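Local coordinates for protein EvdMO1 (Micromonospora carbonacea, PDB 5T39) that probably transfers a methyl group from S-adenosylmethionine to a sugar-derived substrate during everninomicin biosynthesis, through a domain with a Rossmann-like fold, at residues E187-Y192 with D212-D217. Residues are numbered along the deposited sequence; the frame is centred on the assembly and turned at random.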
# COMPACT_ATOMS: atom_id res chain seq x y z
N GLU A 187 7.00 -20.65 13.43
CA GLU A 187 8.35 -20.89 12.97
C GLU A 187 9.22 -19.70 13.31
O GLU A 187 8.74 -18.68 13.82
CB GLU A 187 8.34 -21.17 11.47
CG GLU A 187 7.72 -22.50 11.08
CD GLU A 187 7.30 -22.53 9.63
OE1 GLU A 187 6.20 -23.02 9.33
OE2 GLU A 187 8.08 -22.04 8.78
N THR A 188 10.51 -19.81 13.01
CA THR A 188 11.46 -18.76 13.31
C THR A 188 12.33 -18.54 12.08
O THR A 188 12.87 -19.49 11.52
CB THR A 188 12.34 -19.13 14.52
OG1 THR A 188 11.51 -19.39 15.66
CG2 THR A 188 13.30 -18.02 14.87
N LEU A 189 12.43 -17.28 11.64
CA LEU A 189 13.28 -16.93 10.51
C LEU A 189 13.88 -15.56 10.81
O LEU A 189 13.16 -14.64 11.19
CB LEU A 189 12.50 -16.94 9.19
CG LEU A 189 13.33 -16.73 7.92
CD1 LEU A 189 14.41 -17.78 7.77
CD2 LEU A 189 12.41 -16.71 6.70
N ASP A 190 15.20 -15.44 10.66
CA ASP A 190 15.93 -14.24 11.08
C ASP A 190 15.53 -13.83 12.50
O ASP A 190 15.42 -12.64 12.82
CB ASP A 190 15.79 -13.06 10.11
CG ASP A 190 16.72 -11.91 10.48
OD1 ASP A 190 17.76 -12.17 11.14
OD2 ASP A 190 16.41 -10.75 10.14
N GLY A 191 15.33 -14.82 13.37
CA GLY A 191 14.98 -14.56 14.74
C GLY A 191 13.57 -14.07 14.99
O GLY A 191 13.22 -13.84 16.14
N TYR A 192 12.76 -13.92 13.95
CA TYR A 192 11.38 -13.47 14.09
C TYR A 192 10.45 -14.67 14.12
O TYR A 192 10.69 -15.68 13.44
CB TYR A 192 11.00 -12.58 12.90
CG TYR A 192 11.83 -11.32 12.81
CD1 TYR A 192 11.72 -10.32 13.78
CD2 TYR A 192 12.71 -11.12 11.77
CE1 TYR A 192 12.48 -9.17 13.69
CE2 TYR A 192 13.47 -9.97 11.68
CZ TYR A 192 13.34 -9.00 12.65
OH TYR A 192 14.07 -7.84 12.60
N ASP A 212 3.82 -18.08 -1.21
CA ASP A 212 3.71 -18.09 0.23
C ASP A 212 3.88 -16.68 0.79
O ASP A 212 4.34 -15.76 0.10
CB ASP A 212 4.75 -19.04 0.87
CG ASP A 212 6.20 -18.78 0.42
OD1 ASP A 212 7.12 -19.11 1.20
OD2 ASP A 212 6.44 -18.29 -0.71
N VAL A 213 3.48 -16.53 2.05
CA VAL A 213 3.66 -15.31 2.81
C VAL A 213 4.06 -15.70 4.23
O VAL A 213 3.87 -16.83 4.66
CB VAL A 213 2.37 -14.44 2.85
CG1 VAL A 213 1.95 -14.06 1.46
CG2 VAL A 213 1.23 -15.14 3.57
N ARG A 214 4.58 -14.72 4.97
CA ARG A 214 4.80 -14.90 6.40
C ARG A 214 4.16 -13.75 7.16
O ARG A 214 4.45 -12.58 6.88
CB ARG A 214 6.28 -14.98 6.77
CG ARG A 214 6.92 -16.25 6.27
CD ARG A 214 8.36 -16.37 6.71
NE ARG A 214 9.00 -17.60 6.26
CZ ARG A 214 9.58 -17.76 5.08
NH1 ARG A 214 9.57 -16.78 4.19
NH2 ARG A 214 10.14 -18.92 4.77
N TRP A 215 3.30 -14.09 8.10
CA TRP A 215 2.77 -13.13 9.06
C TRP A 215 3.66 -13.14 10.29
O TRP A 215 4.26 -14.16 10.63
CB TRP A 215 1.35 -13.49 9.47
CG TRP A 215 0.28 -13.33 8.43
CD1 TRP A 215 0.38 -13.55 7.09
CD2 TRP A 215 -1.06 -12.94 8.68
NE1 TRP A 215 -0.84 -13.31 6.49
CE2 TRP A 215 -1.74 -12.94 7.45
CE3 TRP A 215 -1.77 -12.59 9.84
CZ2 TRP A 215 -3.08 -12.59 7.34
CZ3 TRP A 215 -3.09 -12.26 9.73
CH2 TRP A 215 -3.74 -12.26 8.49
N LEU A 216 3.71 -12.02 10.99
CA LEU A 216 4.47 -11.87 12.23
C LEU A 216 3.53 -11.90 13.43
O LEU A 216 2.38 -11.49 13.33
CB LEU A 216 5.21 -10.54 12.21
CG LEU A 216 6.31 -10.46 11.14
CD1 LEU A 216 6.75 -9.04 10.90
CD2 LEU A 216 7.51 -11.28 11.52
N ASP A 217 4.04 -12.39 14.57
CA ASP A 217 3.35 -12.08 15.82
C ASP A 217 3.64 -10.64 16.22
O ASP A 217 4.43 -9.94 15.58
CB ASP A 217 3.64 -13.12 16.92
CG ASP A 217 5.07 -13.11 17.43
OD1 ASP A 217 5.89 -12.30 16.96
OD2 ASP A 217 5.36 -13.95 18.33
O HOH W 1 9.38 -19.89 7.87
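L189 lays its CD2 methyl over one face of the R214 guanidinium, above the centre of the group, with L189 CD2 3.4 Å from R214 CZ. L189 CD2 is 3.6 Å from R214 NE and only slightly farther from NH1 and NH2, as expected for a carbon centred over the flat group. The leucine reaches this place because its CG stands anti to the backbone N (chi1 -174°), while R214 runs extended from CG to NE and meets it at about a right angle. The edge of the guanidinium is used differently: in its plane lies water 1, which accepts a hydrogen bond from R214 NE (2.8 Å to the water oxygen) and donates one to E187 OE2 (2.7 Å from that oxygen). E187 OE2 and R214 NE remain 5.2 Å apart, so the opposite charges are linked through solvent and not by direct contact. R214 NH1 hydrogen-bonds the carbonyl oxygen of R157, a second hold on the orientation of the group. Strands 187-189 and 212-216 are the outer strands of a three-stranded antiparallel sheet beside the seven-stranded sheet of the Rossmann-like core, with the R214 side chain about 13 Å from the bound S-adenosyl-L-homocysteine. Strand 192-198 lies between the two; a type I' turn from L189 to Y192 forms the hairpin, and Y192 opens the middle strand. No hydrogen bond joins the segments directly; L189 and E187 reach toward R214 past this strand, whose H196 touches both E187 and R214. At the other corner of the turn, L216 CD2 comes to 4.0 Å from Y192 CB, an apolar contact. The Y192 ring stacks on W160, and its OH hydrogen-bonds N227 of helix 218-228. L216 also packs against P159 and W160, at the start of helix 159-169.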